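Local structure of group II chitinase (Ostrinia furnacalis, 6JAV) at residues Asp88-Lys93 with Cys132-Cys137; Ala105-His110 with His153-Val158; Lys206-Val211 with Gln253-Glu258. The protein probably hydrolyses chitin as an endochitinase, this chain being the first catalytic domain, a glycosyl hydrolase family 18 TIM barrel, of a much longer multidomain protein. All blocks are in the same frame, centred on the assembly; numbering follows the deposited sequence.

Interaction 1 (Asp88-Lys93 with Cys132-Cys137); sequences DSAGDK and CWQVDC
W133 and Q134 reach across to the loop 88-93, and each touches it with a flat group. The indole of W133 has one face covered by the backbone of G91 and D92. CA of D92 sits 4.0 Å from the centroid of the six-membered ring, 22° off its normal, a CH-pi contact, while CB of D92 approaches W133 CH2 to 3.4 Å. Over the same face, near the rim, the carbonyl oxygen G91 O lies 3.6 Å from W133 CE3. Beside this, the amide of Q134 packs on A90, with NE2 3.5 Å from A90 CA, and CG of Q134 rests 3.8 Å from S89 O. With CG anti to the carbonyl carbon (chi1 -72°) and an extended chain beyond it, the glutamine carries its amide out over the alanine.

The polar ends are held from outside the pair: W133 NE1 bonds to D144, Q134 NE2 to the backbone oxygen of W86, and S89 OG to G85. W133 and Q134 enter a type I' turn that runs from W133 to D136, and the disulfide C132-C137 pins the base of this loop. On the other side, a salt bridge of 2.7 Å from K93 NZ to D88 OD1 closes the loop 88-93 on itself. The two loops follow neighbouring barrel strands, 78-84 and 122-126, and the side chain of Q134 lies about 6 Å from the bound inhibitor, nearest atoms. The loop-to-loop contact itself is thus non-directional, and the orientation of indole and amide is probably set by the bonds to D144 and W86.

Interaction 2 (Ala105-His110 with His153-Val158); sequences AKFVQH and HELSAV
The F107 ring meets helix 143-159 at one atom: the methyl L155 CD2 approaches it obliquely, 4.1 Å from CE2. The same L155 CD2 also lies 3.9 Å from V108 CG2, so one leucine methyl serves both neighbours on helix 101-118. The other flat groups are polar. The amide of Q109 brings NE2 to 3.6 Å from V158 CG2, and the two side chains cross at about a right angle. The bend at chi2 (-58°) swings CD toward V158, and the amide then carries NE2 to the methyl, although CB starts out away from the partner helix.

V108 lies at the middle of the contact. Its CG1 meets V158 CG2 at 3.7 Å and the carbonyl oxygen E154 O at 3.6 Å; CG2 meets L155 and lies 4.0 Å from E154 CB. The axes of the two short helical segments pass 9.6 Å apart with a signed crossing angle of -34°, their N-to-C directions roughly parallel, as expected of successive outer helices of a TIM barrel.

L155 continues inward onto L123 and L125 of strand 122-126, which ties this helix pair to the barrel wall. At the margin of the contact, the carboxylate of E154 forms a salt bridge with R104, one residue before the first segment. The apolar middle is therefore bordered by the amide of Q109 and the carboxylate of E154, and cohesion between the two helices probably rests mainly on dispersion and burial of apolar surface.

Interaction 3 (Lys206-Val211 with Gln253-Glu258); sequences KKTGHV and QSFTIE. Unlike the reference sequence in segment 253-258: E258 (reference Gly).
Q253, near the end of TIM-barrel strand 244-257, lays CG against V211, 3.6 Å from CG2, the two side chains crossing at about a right angle. The loop 206-211 follows the adjacent parallel strand 192-195. The glutamine chain bends at chi2 (-77°), and NE2 bonds to D199, a residue of the inhibitor pocket; the Q253 side chain lies about 6 Å from that ligand.

Next, F255 lays its ring against the loop backbone. T208 CA stands over one ring face, 4.1 Å from the centroid and 19° off the normal, a CH-pi contact. Two carbonyl oxygens approach the ring obliquely: K207 O is 3.3 Å from CE2, and G209 O is 3.6 Å from CZ. W319 meets the same phenyl with its plane nearly perpendicular.

I257 ends the series, its CG2 3.7 Å from T208 CG2, while the threonine hydroxyl is engaged by G264 and I267. S321 OG bonds to both G209 O and V211 N.

End-to-end directions of 207-211 and 253-257 differ by 160°, yet the segments share no hydrogen bonds. Their union rests on CH-pi and apolar contact, neighbouring segments supplying partners for T208 OG1, G209 O, V211 N and Q253 NE2.

All three contacts lie in the glycosyl hydrolase family 18 domain and belong to different zones of it. Interaction 1 is a surface contact between loops, interaction 2 a partly buried one between outer helices, and interaction 3 a buried one between a loop and a long strand. Interactions 1 and 2 follow the same two barrel strands, 78-84 and 122-126, but on loop and helix; their nearest atoms are about 9 Å apart. Interactions 1 and 3 flank the inhibitor pocket, and both set a backbone CA over an aromatic face. Interaction 2, its centre about 42 Å from that of interaction 3, relies instead on aliphatic branches in contact, with one phenyl joining obliquely.

Interaction 1 (Asp88-Lys93 with Cys132-Cys137)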
loop_
_atom_site.group_PDB
_atom_site.type_symbol
_atom_site.label_atom_id
_atom_site.label_comp_id
_atom_site.label_asym_id
_atom_site.label_seq_id
_atom_site.Cartn_x
_atom_site.Cartn_y
_atom_site.Cartn_z
ATOM N N ASP A 88 -0.694 12.626 5.957
ATOM C CA ASP A 88 -0.118 12.991 7.251
ATOM C C ASP A 88 1.384 13.195 7.189
ATOM O O ASP A 88 1.958 13.756 8.135
ATOM C CB ASP A 88 -0.444 11.938 8.309
ATOM C CG ASP A 88 -0.562 12.550 9.711
ATOM O OD1 ASP A 88 -1.194 13.629 9.835
ATOM O OD2 ASP A 88 -0.024 11.967 10.677
ATOM N N SER A 89 2.020 12.810 6.090
ATOM C CA SER A 89 3.472 12.907 5.946
ATOM C C SER A 89 3.924 14.194 5.264
ATOM O O SER A 89 5.116 14.324 4.948
ATOM C CB SER A 89 3.994 11.690 5.169
ATOM O OG SER A 89 3.719 10.464 5.849
ATOM N N ALA A 90 3.010 15.156 5.041
ATOM C CA ALA A 90 3.344 16.353 4.266
ATOM C C ALA A 90 4.416 17.207 4.933
ATOM O O ALA A 90 5.287 17.764 4.252
ATOM C CB ALA A 90 2.085 17.182 4.014
ATOM N N GLY A 91 4.360 17.364 6.242
ATOM C CA GLY A 91 5.310 18.303 6.836
ATOM C C GLY A 91 6.490 17.726 7.608
ATOM O O GLY A 91 6.974 16.621 7.324
ATOM N N ASP A 92 6.960 18.483 8.590
ATOM C CA ASP A 92 8.095 18.059 9.405
ATOM C C ASP A 92 7.718 17.330 10.692
ATOM O O ASP A 92 8.624 16.985 11.455
ATOM C CB ASP A 92 8.997 19.258 9.752
ATOM C CG ASP A 92 8.355 20.230 10.751
ATOM O OD1 ASP A 92 7.220 20.011 11.224
ATOM O OD2 ASP A 92 9.016 21.246 11.057
ATOM N N LYS A 93 6.443 17.036 10.965
ATOM C CA LYS A 93 6.113 16.600 12.325
ATOM C C LYS A 93 6.702 15.231 12.685
ATOM O O LYS A 93 7.098 15.022 13.842
ATOM C CB LYS A 93 4.614 16.662 12.613
ATOM C CG LYS A 93 3.779 15.686 11.821
ATOM C CD LYS A 93 2.317 15.860 12.215
ATOM C CE LYS A 93 1.447 15.042 11.288
ATOM N NZ LYS A 93 -0.028 15.201 11.659
ATOM N N CYS A 132 13.102 11.634 3.046
ATOM C CA CYS A 132 12.457 12.066 1.808
ATOM C C CYS A 132 10.962 12.274 2.035
ATOM O O CYS A 132 10.119 11.451 1.640
ATOM C CB CYS A 132 12.712 11.040 0.720
ATOM S SG CYS A 132 14.473 10.588 0.600
ATOM N N TRP A 133 10.634 13.408 2.670
ATOM C CA TRP A 133 9.251 13.714 3.022
ATOM C C TRP A 133 8.437 13.827 1.748
ATOM O O TRP A 133 8.767 14.623 0.864
ATOM C CB TRP A 133 9.161 15.027 3.796
ATOM C CG TRP A 133 10.047 15.123 5.011
ATOM C CD1 TRP A 133 10.719 14.116 5.650
ATOM C CD2 TRP A 133 10.340 16.319 5.719
ATOM N NE1 TRP A 133 11.421 14.632 6.735
ATOM C CE2 TRP A 133 11.209 15.986 6.780
ATOM C CE3 TRP A 133 9.951 17.657 5.552
ATOM C CZ2 TRP A 133 11.697 16.944 7.672
ATOM C CZ3 TRP A 133 10.435 18.599 6.435
ATOM C CH2 TRP A 133 11.293 18.245 7.484
ATOM N N GLN A 134 7.386 13.012 1.635
ATOM C CA GLN A 134 6.620 12.926 0.381
ATOM C C GLN A 134 7.529 12.799 -0.850
ATOM O O GLN A 134 7.314 13.450 -1.883
ATOM C CB GLN A 134 5.604 14.063 0.255
ATOM C CG GLN A 134 4.419 13.873 1.230
ATOM C CD GLN A 134 3.308 14.883 1.014
ATOM O OE1 GLN A 134 3.523 15.958 0.427
ATOM N NE2 GLN A 134 2.105 14.551 1.485
ATOM N N VAL A 135 8.548 11.945 -0.733
ATOM C CA VAL A 135 9.489 11.553 -1.790
ATOM C C VAL A 135 10.549 12.612 -2.080
ATOM O O VAL A 135 11.467 12.366 -2.864
ATOM C CB VAL A 135 8.814 11.000 -3.072
ATOM C CG1 VAL A 135 9.820 10.221 -3.932
ATOM C CG2 VAL A 135 7.651 10.050 -2.720
ATOM N N ASP A 136 10.498 13.758 -1.401
ATOM C CA ASP A 136 11.462 14.834 -1.689
ATOM C C ASP A 136 12.647 14.708 -0.727
ATOM O O ASP A 136 12.588 15.171 0.411
ATOM C CB ASP A 136 10.783 16.188 -1.577
ATOM C CG ASP A 136 11.664 17.331 -2.061
ATOM O OD1 ASP A 136 12.905 17.148 -2.177
ATOM O OD2 ASP A 136 11.102 18.411 -2.301
ATOM N N CYS A 137 13.738 14.120 -1.213
ATOM C CA CYS A 137 14.906 13.882 -0.370
ATOM C C CYS A 137 15.638 15.160 0.026
ATOM O O CYS A 137 16.487 15.104 0.924
ATOM C CB CYS A 137 15.840 12.874 -1.037
ATOM S SG CYS A 137 15.097 11.201 -1.256
#

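Interaction 2 (Ala105-His110 with His153-Val158)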
loop_
_atom_site.group_PDB
_atom_site.type_symbol
_atom_site.label_atom_id
_atom_site.label_comp_id
_atom_site.label_asym_id
_atom_site.label_seq_id
_atom_site.Cartn_x
_atom_site.Cartn_y
_atom_site.Cartn_z
ATOM N N ALA A 105 10.113 8.912 23.616
ATOM C CA ALA A 105 9.812 8.125 24.805
ATOM C C ALA A 105 8.381 8.347 25.268
ATOM O O ALA A 105 7.701 7.398 25.675
ATOM C CB ALA A 105 10.807 8.479 25.915
ATOM N N LYS A 106 7.894 9.587 25.182
ATOM C CA LYS A 106 6.498 9.858 25.504
ATOM C C LYS A 106 5.563 9.196 24.492
ATOM O O LYS A 106 4.564 8.558 24.862
ATOM C CB LYS A 106 6.292 11.367 25.518
ATOM C CG LYS A 106 4.864 11.772 25.921
ATOM C CD LYS A 106 4.727 13.294 26.037
ATOM C CE LYS A 106 4.137 13.896 24.759
ATOM N NZ LYS A 106 3.710 15.337 24.858
ATOM N N PHE A 107 5.888 9.333 23.205
ATOM C CA PHE A 107 5.053 8.771 22.150
ATOM C C PHE A 107 4.870 7.272 22.324
ATOM O O PHE A 107 3.758 6.744 22.162
ATOM C CB PHE A 107 5.692 9.076 20.792
ATOM C CG PHE A 107 5.058 8.319 19.660
ATOM C CD1 PHE A 107 3.969 8.844 18.976
ATOM C CD2 PHE A 107 5.552 7.073 19.277
ATOM C CE1 PHE A 107 3.376 8.118 17.920
ATOM C CE2 PHE A 107 4.951 6.346 18.244
ATOM C CZ PHE A 107 3.871 6.883 17.569
ATOM N N VAL A 108 5.951 6.555 22.641
ATOM C CA VAL A 108 5.900 5.096 22.637
ATOM C C VAL A 108 4.942 4.574 23.703
ATOM O O VAL A 108 4.136 3.673 23.446
ATOM C CB VAL A 108 7.324 4.526 22.783
ATOM C CG1 VAL A 108 7.282 3.062 23.182
ATOM C CG2 VAL A 108 8.132 4.739 21.482
ATOM N N GLN A 109 5.026 5.110 24.927
ATOM C CA GLN A 109 4.175 4.562 25.976
ATOM C C GLN A 109 2.712 4.872 25.705
ATOM O O GLN A 109 1.832 4.032 25.951
ATOM C CB GLN A 109 4.577 5.120 27.344
ATOM C CG GLN A 109 6.015 4.786 27.768
ATOM C CD GLN A 109 6.298 3.297 27.824
ATOM O OE1 GLN A 109 5.428 2.489 28.172
ATOM N NE2 GLN A 109 7.521 2.927 27.479
ATOM N N HIS A 110 2.432 6.069 25.187
ATOM C CA HIS A 110 1.050 6.405 24.870
ATOM C C HIS A 110 0.533 5.555 23.709
ATOM O O HIS A 110 -0.631 5.136 23.715
ATOM C CB HIS A 110 0.943 7.886 24.552
ATOM C CG HIS A 110 -0.401 8.273 24.025
ATOM N ND1 HIS A 110 -0.763 8.084 22.706
ATOM C CD2 HIS A 110 -1.483 8.806 24.645
ATOM C CE1 HIS A 110 -2.004 8.505 22.532
ATOM N NE2 HIS A 110 -2.467 8.936 23.695
ATOM N N HIS A 153 13.118 0.660 17.318
ATOM C CA HIS A 153 13.626 -0.103 18.447
ATOM C C HIS A 153 12.792 0.143 19.703
ATOM O O HIS A 153 12.422 -0.803 20.414
ATOM C CB HIS A 153 15.079 0.239 18.731
ATOM C CG HIS A 153 15.485 -0.314 20.056
ATOM N ND1 HIS A 153 15.741 0.484 21.150
ATOM C CD2 HIS A 153 15.500 -1.593 20.506
ATOM C CE1 HIS A 153 15.964 -0.288 22.204
ATOM N NE2 HIS A 153 15.839 -1.551 21.834
ATOM N N GLU A 154 12.480 1.410 19.983
ATOM C CA GLU A 154 11.786 1.732 21.228
ATOM C C GLU A 154 10.362 1.198 21.220
ATOM O O GLU A 154 9.855 0.736 22.256
ATOM C CB GLU A 154 11.847 3.239 21.467
ATOM C CG GLU A 154 13.307 3.660 21.749
ATOM C CD GLU A 154 13.677 5.069 21.351
ATOM O OE1 GLU A 154 12.770 5.916 21.181
ATOM O OE2 GLU A 154 14.901 5.329 21.220
ATOM N N LEU A 155 9.711 1.222 20.053
ATOM C CA LEU A 155 8.394 0.586 19.948
ATOM C C LEU A 155 8.497 -0.923 20.117
ATOM O O LEU A 155 7.686 -1.532 20.825
ATOM C CB LEU A 155 7.771 0.910 18.588
ATOM C CG LEU A 155 7.218 2.325 18.444
ATOM C CD1 LEU A 155 6.962 2.658 16.972
ATOM C CD2 LEU A 155 5.925 2.491 19.265
ATOM N N SER A 156 9.451 -1.551 19.420
ATOM C CA SER A 156 9.637 -2.997 19.540
ATOM C C SER A 156 9.841 -3.403 20.997
ATOM O O SER A 156 9.276 -4.404 21.466
ATOM C CB SER A 156 10.831 -3.412 18.706
ATOM O OG SER A 156 10.978 -4.830 18.791
ATOM N N ALA A 157 10.614 -2.615 21.737
ATOM C CA ALA A 157 10.952 -2.980 23.110
ATOM C C ALA A 157 9.735 -2.998 24.021
ATOM O O ALA A 157 9.732 -3.726 25.024
ATOM C CB ALA A 157 12.016 -2.008 23.634
ATOM N N VAL A 158 8.701 -2.223 23.707
ATOM C CA VAL A 158 7.459 -2.255 24.471
ATOM C C VAL A 158 6.449 -3.233 23.879
ATOM O O VAL A 158 5.750 -3.939 24.614
ATOM C CB VAL A 158 6.873 -0.842 24.596
ATOM C CG1 VAL A 158 5.559 -0.903 25.359
ATOM C CG2 VAL A 158 7.866 0.087 25.301
#

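Interaction 3 (Lys206-Val211 with Gln253-Glu258)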
loop_
_atom_site.group_PDB
_atom_site.type_symbol
_atom_site.label_atom_id
_atom_site.label_comp_id
_atom_site.label_asym_id
_atom_site.label_seq_id
_atom_site.Cartn_x
_atom_site.Cartn_y
_atom_site.Cartn_z
ATOM N N LYS A 206 4.821 13.486 -16.082
ATOM C CA LYS A 206 4.499 14.207 -17.318
ATOM C C LYS A 206 4.513 13.314 -18.556
ATOM O O LYS A 206 4.568 13.808 -19.696
ATOM C CB LYS A 206 5.371 15.458 -17.514
ATOM C CG LYS A 206 5.394 16.392 -16.308
ATOM C CD LYS A 206 4.009 16.806 -15.875
ATOM C CE LYS A 206 3.321 17.631 -16.951
ATOM N NZ LYS A 206 1.841 17.451 -16.955
ATOM N N LYS A 207 4.450 12.002 -18.370
ATOM C CA LYS A 207 4.305 11.078 -19.481
ATOM C C LYS A 207 3.685 9.807 -18.925
ATOM O O LYS A 207 3.701 9.586 -17.709
ATOM C CB LYS A 207 5.643 10.807 -20.184
ATOM C CG LYS A 207 6.711 10.189 -19.299
ATOM C CD LYS A 207 8.016 9.986 -20.082
ATOM C CE LYS A 207 9.036 9.203 -19.281
ATOM N NZ LYS A 207 10.365 9.287 -19.948
ATOM N N THR A 208 3.114 8.994 -19.811
ATOM C CA THR A 208 2.429 7.780 -19.360
ATOM C C THR A 208 3.427 6.720 -18.917
ATOM O O THR A 208 4.554 6.636 -19.419
ATOM C CB THR A 208 1.532 7.209 -20.461
ATOM O OG1 THR A 208 2.318 6.913 -21.627
ATOM C CG2 THR A 208 0.426 8.190 -20.802
ATOM N N GLY A 209 3.003 5.903 -17.962
ATOM C CA GLY A 209 3.803 4.776 -17.511
ATOM C C GLY A 209 2.936 3.904 -16.631
ATOM O O GLY A 209 1.803 4.269 -16.288
ATOM N N HIS A 210 3.474 2.739 -16.278
ATOM C CA HIS A 210 2.695 1.779 -15.500
ATOM C C HIS A 210 2.807 2.022 -13.999
ATOM O O HIS A 210 3.907 2.165 -13.467
ATOM C CB HIS A 210 3.080 0.335 -15.810
ATOM C CG HIS A 210 1.974 -0.602 -15.505
ATOM N ND1 HIS A 210 1.711 -1.056 -14.224
ATOM C CD2 HIS A 210 0.998 -1.104 -16.295
ATOM C CE1 HIS A 210 0.634 -1.819 -14.247
ATOM N NE2 HIS A 210 0.175 -1.860 -15.495
ATOM N N VAL A 211 1.654 2.010 -13.310
ATOM C CA VAL A 211 1.629 2.134 -11.848
ATOM C C VAL A 211 2.590 1.166 -11.144
ATOM O O VAL A 211 3.147 1.496 -10.090
ATOM C CB VAL A 211 0.175 2.018 -11.332
ATOM C CG1 VAL A 211 -0.465 0.681 -11.676
ATOM C CG2 VAL A 211 0.119 2.287 -9.804
ATOM N N GLN A 253 -3.224 4.329 -11.968
ATOM C CA GLN A 253 -2.847 5.720 -12.148
ATOM C C GLN A 253 -3.364 6.193 -13.498
ATOM O O GLN A 253 -3.154 5.526 -14.527
ATOM C CB GLN A 253 -1.327 5.887 -12.083
ATOM C CG GLN A 253 -0.763 5.711 -10.668
ATOM C CD GLN A 253 -0.971 6.921 -9.762
ATOM O OE1 GLN A 253 -1.256 8.042 -10.218
ATOM N NE2 GLN A 253 -0.812 6.708 -8.452
ATOM N N SER A 254 -4.062 7.327 -13.488
ATOM C CA SER A 254 -4.689 7.840 -14.699
ATOM C C SER A 254 -4.031 9.135 -15.148
ATOM O O SER A 254 -3.448 9.876 -14.355
ATOM C CB SER A 254 -6.183 8.082 -14.475
ATOM O OG SER A 254 -6.327 9.176 -13.609
ATOM N N PHE A 255 -4.155 9.397 -16.447
ATOM C CA PHE A 255 -3.416 10.472 -17.101
ATOM C C PHE A 255 -4.307 11.100 -18.168
ATOM O O PHE A 255 -5.083 10.401 -18.824
ATOM C CB PHE A 255 -2.175 9.930 -17.846
ATOM C CG PHE A 255 -1.190 9.138 -16.994
ATOM C CD1 PHE A 255 -1.469 7.823 -16.629
ATOM C CD2 PHE A 255 0.045 9.675 -16.650
ATOM C CE1 PHE A 255 -0.570 7.076 -15.884
ATOM C CE2 PHE A 255 0.958 8.923 -15.904
ATOM C CZ PHE A 255 0.657 7.623 -15.542
ATOM N N THR A 256 -4.184 12.421 -18.336
ATOM C CA THR A 256 -4.747 13.125 -19.493
ATOM C C THR A 256 -3.624 13.295 -20.512
ATOM O O THR A 256 -2.637 13.990 -20.243
ATOM C CB THR A 256 -5.356 14.463 -19.074
ATOM O OG1 THR A 256 -6.483 14.233 -18.205
ATOM C CG2 THR A 256 -5.871 15.227 -20.315
ATOM N N ILE A 257 -3.742 12.612 -21.635
ATOM C CA ILE A 257 -2.673 12.613 -22.629
ATOM C C ILE A 257 -2.815 13.830 -23.528
ATOM O O ILE A 257 -3.921 14.301 -23.812
ATOM C CB ILE A 257 -2.580 11.298 -23.427
ATOM C CG1 ILE A 257 -3.902 10.981 -24.110
ATOM C CG2 ILE A 257 -2.174 10.156 -22.492
ATOM C CD1 ILE A 257 -3.853 9.753 -25.001
ATOM N N GLU A 258 -1.662 14.351 -23.962
ATOM C CA GLU A 258 -1.640 15.568 -24.765
ATOM C C GLU A 258 -2.274 15.373 -26.127
ATOM O O GLU A 258 -2.728 16.351 -26.731
ATOM C CB GLU A 258 -0.202 16.037 -24.964
ATOM C CG GLU A 258 0.368 16.781 -23.780
ATOM C CD GLU A 258 1.672 17.467 -24.117
ATOM O OE1 GLU A 258 2.129 17.338 -25.275
ATOM O OE2 GLU A 258 2.246 18.120 -23.218
#